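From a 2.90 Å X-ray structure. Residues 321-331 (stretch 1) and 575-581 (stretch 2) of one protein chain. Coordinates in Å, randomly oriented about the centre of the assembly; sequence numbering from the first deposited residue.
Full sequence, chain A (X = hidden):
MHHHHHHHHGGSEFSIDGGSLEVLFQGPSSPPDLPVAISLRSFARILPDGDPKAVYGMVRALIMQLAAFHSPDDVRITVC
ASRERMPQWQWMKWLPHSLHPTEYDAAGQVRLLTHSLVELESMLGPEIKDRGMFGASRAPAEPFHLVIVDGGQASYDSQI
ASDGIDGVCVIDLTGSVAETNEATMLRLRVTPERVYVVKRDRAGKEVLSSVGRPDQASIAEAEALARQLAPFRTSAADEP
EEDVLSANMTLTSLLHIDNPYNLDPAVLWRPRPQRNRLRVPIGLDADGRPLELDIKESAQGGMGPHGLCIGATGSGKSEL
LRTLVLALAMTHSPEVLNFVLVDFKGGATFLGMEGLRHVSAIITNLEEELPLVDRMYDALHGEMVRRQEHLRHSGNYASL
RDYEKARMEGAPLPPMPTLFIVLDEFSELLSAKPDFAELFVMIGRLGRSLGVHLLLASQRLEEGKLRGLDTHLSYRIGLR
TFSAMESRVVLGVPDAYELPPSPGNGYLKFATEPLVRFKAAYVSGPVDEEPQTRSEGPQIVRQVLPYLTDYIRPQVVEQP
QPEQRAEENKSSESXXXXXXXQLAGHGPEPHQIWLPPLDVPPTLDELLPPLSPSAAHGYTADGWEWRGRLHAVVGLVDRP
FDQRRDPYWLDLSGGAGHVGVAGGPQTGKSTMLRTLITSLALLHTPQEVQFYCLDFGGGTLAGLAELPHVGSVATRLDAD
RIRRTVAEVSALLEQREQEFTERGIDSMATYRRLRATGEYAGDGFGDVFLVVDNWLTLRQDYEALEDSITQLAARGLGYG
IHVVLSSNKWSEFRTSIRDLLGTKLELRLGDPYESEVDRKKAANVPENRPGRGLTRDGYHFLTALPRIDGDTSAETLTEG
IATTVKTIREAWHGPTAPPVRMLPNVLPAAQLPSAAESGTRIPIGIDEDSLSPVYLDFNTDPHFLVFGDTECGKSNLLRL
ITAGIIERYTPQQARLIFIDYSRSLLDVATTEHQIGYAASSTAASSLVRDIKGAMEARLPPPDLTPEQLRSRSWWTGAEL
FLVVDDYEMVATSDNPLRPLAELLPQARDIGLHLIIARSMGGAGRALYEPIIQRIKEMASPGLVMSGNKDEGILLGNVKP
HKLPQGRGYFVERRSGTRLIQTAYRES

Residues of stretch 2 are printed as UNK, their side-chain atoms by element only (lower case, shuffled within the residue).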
ATOM      1  N   LEU A 321     -42.237   1.829 -22.203  1.00 62.29           N
ATOM      2  CA  LEU A 321     -41.638   1.481 -20.921  1.00 58.57           C
ATOM      3  C   LEU A 321     -41.786   2.610 -19.909  1.00 62.78           C
ATOM      4  O   LEU A 321     -41.966   2.365 -18.719  1.00 56.81           O
ATOM      5  CB  LEU A 321     -40.162   1.125 -21.102  1.00 55.96           C
ATOM      6  CG  LEU A 321     -39.883  -0.120 -21.945  1.00 48.29           C
ATOM      7  CD1 LEU A 321     -38.390  -0.327 -22.131  1.00 61.31           C
ATOM      8  CD2 LEU A 321     -40.521  -1.344 -21.313  1.00 45.42           C
ATOM      9  N   ARG A 322     -41.711   3.847 -20.388  1.00 61.81           N
ATOM     10  CA  ARG A 322     -41.908   5.009 -19.531  1.00 64.27           C
ATOM     11  C   ARG A 322     -43.345   5.064 -19.035  1.00 65.49           C
ATOM     12  O   ARG A 322     -43.599   5.328 -17.862  1.00 65.25           O
ATOM     13  CB  ARG A 322     -41.565   6.297 -20.278  1.00 67.04           C
ATOM     14  CG  ARG A 322     -40.120   6.393 -20.720  1.00 82.12           C
ATOM     15  CD  ARG A 322     -39.879   7.637 -21.555  1.00 90.45           C
ATOM     16  NE  ARG A 322     -40.184   8.860 -20.820  1.00 90.13           N
ATOM     17  CZ  ARG A 322     -39.301   9.535 -20.092  1.00 87.97           C
ATOM     18  NH1 ARG A 322     -38.051   9.106 -19.997  1.00 94.01           N
ATOM     19  NH2 ARG A 322     -39.668  10.640 -19.459  1.00 83.96           N
ATOM     20  N   THR A 323     -44.278   4.807 -19.943  1.00 65.46           N
ATOM     21  CA  THR A 323     -45.699   4.863 -19.628  1.00 69.92           C
ATOM     22  C   THR A 323     -46.087   3.795 -18.612  1.00 68.46           C
ATOM     23  O   THR A 323     -46.852   4.061 -17.688  1.00 64.83           O
ATOM     24  CB  THR A 323     -46.555   4.693 -20.895  1.00 72.28           C
ATOM     25  OG1 THR A 323     -46.132   5.633 -21.888  1.00 78.62           O
ATOM     26  CG2 THR A 323     -48.023   4.919 -20.582  1.00 77.15           C
ATOM     27  N   LEU A 324     -45.553   2.591 -18.785  1.00 55.44           N
ATOM     28  CA  LEU A 324     -45.861   1.485 -17.885  1.00 49.33           C
ATOM     29  C   LEU A 324     -45.366   1.756 -16.471  1.00 63.33           C
ATOM     30  O   LEU A 324     -46.095   1.557 -15.502  1.00 66.26           O
ATOM     31  CB  LEU A 324     -45.256   0.182 -18.407  1.00 41.76           C
ATOM     32  CG  LEU A 324     -45.475  -1.039 -17.511  1.00 47.79           C
ATOM     33  CD1 LEU A 324     -46.956  -1.266 -17.274  1.00 43.86           C
ATOM     34  CD2 LEU A 324     -44.833  -2.276 -18.114  1.00 39.96           C
ATOM     35  N   VAL A 325     -44.122   2.209 -16.361  1.00 63.73           N
ATOM     36  CA  VAL A 325     -43.523   2.496 -15.064  1.00 60.68           C
ATOM     37  C   VAL A 325     -44.234   3.649 -14.361  1.00 62.05           C
ATOM     38  O   VAL A 325     -44.598   3.542 -13.190  1.00 57.23           O
ATOM     39  CB  VAL A 325     -42.027   2.831 -15.201  1.00 65.64           C
ATOM     40  CG1 VAL A 325     -41.474   3.363 -13.890  1.00 79.06           C
ATOM     41  CG2 VAL A 325     -41.250   1.605 -15.650  1.00 55.03           C
ATOM     42  N   LEU A 326     -44.436   4.746 -15.083  1.00 60.60           N
ATOM     43  CA  LEU A 326     -45.066   5.932 -14.514  1.00 62.47           C
ATOM     44  C   LEU A 326     -46.492   5.648 -14.056  1.00 68.58           C
ATOM     45  O   LEU A 326     -46.942   6.179 -13.042  1.00 69.52           O
ATOM     46  CB  LEU A 326     -45.058   7.079 -15.525  1.00 55.47           C
ATOM     47  CG  LEU A 326     -45.585   8.419 -15.010  1.00 61.75           C
ATOM     48  CD1 LEU A 326     -44.763   8.884 -13.824  1.00 55.74           C
ATOM     49  CD2 LEU A 326     -45.576   9.465 -16.112  1.00 76.57           C
ATOM     50  N   ALA A 327     -47.199   4.808 -14.806  1.00 65.82           N
ATOM     51  CA  ALA A 327     -48.562   4.431 -14.450  1.00 57.77           C
ATOM     52  C   ALA A 327     -48.580   3.649 -13.144  1.00 60.91           C
ATOM     53  O   ALA A 327     -49.387   3.924 -12.258  1.00 64.49           O
ATOM     54  CB  ALA A 327     -49.198   3.618 -15.561  1.00 60.68           C
ATOM     55  N   LEU A 328     -47.685   2.673 -13.034  1.00 56.16           N
ATOM     56  CA  LEU A 328     -47.560   1.880 -11.817  1.00 53.01           C
ATOM     57  C   LEU A 328     -47.184   2.758 -10.630  1.00 68.68           C
ATOM     58  O   LEU A 328     -47.634   2.526  -9.508  1.00 72.08           O
ATOM     59  CB  LEU A 328     -46.519   0.774 -12.002  1.00 44.75           C
ATOM     60  CG  LEU A 328     -46.946  -0.435 -12.832  1.00 43.21           C
ATOM     61  CD1 LEU A 328     -45.761  -1.342 -13.102  1.00 53.74           C
ATOM     62  CD2 LEU A 328     -48.049  -1.198 -12.125  1.00 52.12           C
ATOM     63  N   ALA A 329     -46.362   3.768 -10.886  1.00 59.16           N
ATOM     64  CA  ALA A 329     -45.927   4.687  -9.843  1.00 53.20           C
ATOM     65  C   ALA A 329     -47.081   5.551  -9.350  1.00 59.94           C
ATOM     66  O   ALA A 329     -47.117   5.946  -8.187  1.00 65.88           O
ATOM     67  CB  ALA A 329     -44.794   5.560 -10.351  1.00 46.28           C
ATOM     68  N   MET A 330     -48.024   5.841 -10.239  1.00 57.63           N
ATOM     69  CA  MET A 330     -49.158   6.693  -9.903  1.00 62.64           C
ATOM     70  C   MET A 330     -50.309   5.910  -9.287  1.00 71.11           C
ATOM     71  O   MET A 330     -51.314   6.489  -8.880  1.00 76.25           O
ATOM     72  CB  MET A 330     -49.655   7.431 -11.146  1.00 61.45           C
ATOM     73  CG  MET A 330     -48.762   8.565 -11.598  1.00 77.22           C
ATOM     74  SD  MET A 330     -49.448   9.415 -13.029  1.00 69.80           S
ATOM     75  CE  MET A 330     -49.287   8.141 -14.271  1.00 71.10           C
ATOM     76  N   THR A 331     -50.164   4.592  -9.223  1.00 66.11           N
ATOM     77  CA  THR A 331     -51.233   3.738  -8.726  1.00 67.46           C
ATOM     78  C   THR A 331     -50.811   2.970  -7.481  1.00 71.47           C
ATOM     79  O   THR A 331     -51.645   2.389  -6.787  1.00 73.46           O
ATOM     80  CB  THR A 331     -51.689   2.741  -9.802  1.00 76.87           C
ATOM     81  OG1 THR A 331     -50.555   2.013 -10.287  1.00 69.01           O
ATOM     82  CG2 THR A 331     -52.340   3.475 -10.961  1.00 66.45           C
ATOM     83  N   UNK A 575     -45.906  16.027 -19.717  1.00106.57           N
ATOM     84  CA  UNK A 575     -46.759  15.500 -18.658  1.00101.70           C
ATOM     85  C   UNK A 575     -45.934  14.674 -17.683  1.00 97.97           C
ATOM     86  O   UNK A 575     -46.244  14.608 -16.494  1.00 98.67           O
ATOM     87  c   UNK A 575     -48.636  12.680 -17.884  1.00 74.43           C
ATOM     88  c   UNK A 575     -48.964  14.102 -18.310  1.00 77.44           C
ATOM     89  c   UNK A 575     -47.893  14.659 -19.251  1.00 94.81           C
ATOM     90  c   UNK A 575     -50.320  14.142 -18.990  1.00 94.94           C
ATOM     91  N   UNK A 576     -44.884  14.045 -18.199  1.00102.19           N
ATOM     92  CA  UNK A 576     -43.976  13.250 -17.384  1.00 90.19           C
ATOM     93  C   UNK A 576     -43.371  14.090 -16.266  1.00 93.86           C
ATOM     94  O   UNK A 576     -43.444  13.723 -15.094  1.00 95.28           O
ATOM     95  c   UNK A 576     -41.941  11.731 -17.512  1.00 90.10           C
ATOM     96  c   UNK A 576     -42.220  10.379 -17.422  1.00 88.93           C
ATOM     97  c   UNK A 576     -41.371   9.525 -16.745  1.00 86.30           C
ATOM     98  c   UNK A 576     -39.938  11.365 -16.234  1.00 87.71           C
ATOM     99  c   UNK A 576     -40.230  10.020 -16.151  1.00 85.62           C
ATOM    100  c   UNK A 576     -42.866  12.654 -18.253  1.00 92.42           C
ATOM    101  c   UNK A 576     -40.789  12.214 -16.913  1.00 91.75           C
ATOM    102  N   UNK A 577     -42.781  15.219 -16.641  1.00102.67           N
ATOM    103  CA  UNK A 577     -42.133  16.110 -15.687  1.00104.42           C
ATOM    104  C   UNK A 577     -43.114  16.629 -14.643  1.00 97.48           C
ATOM    105  O   UNK A 577     -42.783  16.716 -13.462  1.00 97.04           O
ATOM    106  c   UNK A 577     -40.366  16.845 -17.346  1.00117.61           C
ATOM    107  o   UNK A 577     -40.185  17.488 -18.401  1.00134.99           O
ATOM    108  c   UNK A 577     -41.478  17.284 -16.415  1.00106.60           C
ATOM    109  o   UNK A 577     -39.674  15.858 -17.024  1.00113.28           O
ATOM    110  N   UNK A 578     -44.320  16.971 -15.084  1.00 90.55           N
ATOM    111  CA  UNK A 578     -45.347  17.498 -14.194  1.00 95.54           C
ATOM    112  C   UNK A 578     -45.732  16.481 -13.123  1.00 91.76           C
ATOM    113  O   UNK A 578     -45.884  16.825 -11.952  1.00 97.66           O
ATOM    114  c   UNK A 578     -46.269  18.983 -15.998  1.00108.00           C
ATOM    115  c   UNK A 578     -47.689  18.405 -14.026  1.00 94.05           C
ATOM    116  c   UNK A 578     -46.609  17.913 -14.975  1.00 96.50           C
ATOM    117  N   UNK A 579     -45.878  15.225 -13.532  1.00 89.65           N
ATOM    118  CA  UNK A 579     -46.248  14.161 -12.609  1.00 83.83           C
ATOM    119  C   UNK A 579     -45.143  13.885 -11.593  1.00 87.41           C
ATOM    120  O   UNK A 579     -45.365  13.982 -10.388  1.00 89.68           O
ATOM    121  c   UNK A 579     -46.579  12.857 -13.357  1.00 84.98           C
ATOM    122  c   UNK A 579     -47.831  13.033 -14.198  1.00 78.65           C
ATOM    123  c   UNK A 579     -46.752  11.713 -12.376  1.00 81.67           C
ATOM    124  N   UNK A 580     -43.956  13.548 -12.090  1.00 88.16           N
ATOM    125  CA  UNK A 580     -42.821  13.199 -11.238  1.00 84.64           C
ATOM    126  C   UNK A 580     -42.500  14.301 -10.232  1.00 94.24           C
ATOM    127  O   UNK A 580     -42.163  14.023  -9.080  1.00 94.79           O
ATOM    128  c   UNK A 580     -40.382  12.562 -11.191  1.00 82.79           C
ATOM    129  c   UNK A 580     -41.838  11.766 -13.054  1.00 76.16           C
ATOM    130  c   UNK A 580     -41.565  12.901 -12.083  1.00 74.53           C
ATOM    131  N   UNK A 581     -42.625  15.549 -10.669  1.00 90.34           N
ATOM    132  CA  UNK A 581     -42.355  16.707  -9.822  1.00 94.87           C
ATOM    133  C   UNK A 581     -43.192  16.700  -8.545  1.00 98.44           C
ATOM    134  O   UNK A 581     -42.730  17.127  -7.487  1.00 99.18           O
ATOM    135  c   UNK A 581     -44.570  21.254 -12.102  1.00110.43           C
ATOM    136  c   UNK A 581     -42.612  17.997 -10.604  1.00 94.55           C
ATOM    137  n   UNK A 581     -43.770  22.116 -12.716  1.00112.10           N
ATOM    138  n   UNK A 581     -44.093  20.473 -11.139  1.00110.08           N
ATOM    139  c   UNK A 581     -42.708  20.489 -10.677  1.00113.82           C
ATOM    140  n   UNK A 581     -45.844  21.171 -12.456  1.00105.62           N
ATOM    141  c   UNK A 581     -42.389  19.277  -9.819  1.00101.40           C
TER

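Position 575 opens the helix of the second stretch with four side-chain carbons, forked at the second. Its CA-to-CB bond runs sideways to stretch 1, and although the end of the side chain comes nearer, it makes no close contact. Four carbons forked beyond CB make this a leucine, L575.

Position 576 carries one carbon and then a ring of six carbons, with no heteroatom. The ring lies against two residues of stretch 1: the guanidinium of R322 covers one face, and a methyl group of L326 approaches obliquely. A six-carbon ring without a hydroxyl is phenylalanine, F576. R322 NH2 comes within 3.2 Å of F576 CG, and L326 CD2 lies 3.7 Å from F576 CD2.

At 577 there are two carbons, the second bearing two oxygens. The CA-to-CB bond points away from stretch 1, and no contact is made. This short carboxylate is an aspartate, D577, in keeping with its exposed position.

Position 578 has three carbons, two of them carried by the first, and is buried but out of reach of stretch 1. Branching at CB with carbon alone gives valine, V578.

Position 579 has the same three-carbon fork, but here the CA-to-CB bond points toward stretch 1, and the side chain meets both L326 and M330. It is again valine, V579: its CG1 lies 3.7 Å from L326 CD1 and 3.6 Å from M330 SD.

Position 580 repeats the fork, set sideways, and touches L326 more loosely. This third valine, V580, places CG2 4.2 Å from L326 CD1.

Position 581 extends through three carbons to a nitrogen and then a carbon carrying two more nitrogens. That terminal group is a guanidinium, so the residue is arginine, R581; it is exposed and does not reach stretch 1.

The two helices run in broadly the same direction, their axes 28° apart and 11.4 Å apart at closest approach, and the contact buries 318 Å² in all. R322, L326 and M330, spaced four residues apart, all direct CA-to-CB toward stretch 2, where F576 and V579 point back. L326 is central, packing its methyl groups against F576, V579 and V580, while M330 extends the apolar contact along V579. At the other end R322 makes a cation-pi interaction: its CZ sits 4.0 Å from the centroid of the F576 ring, 11° off the ring normal. No hydrogen bond crosses between the stretches, so apolar side-chain packing and the cation-pi interaction make the contact.

Stretch 2 575-581: LFDVVVR
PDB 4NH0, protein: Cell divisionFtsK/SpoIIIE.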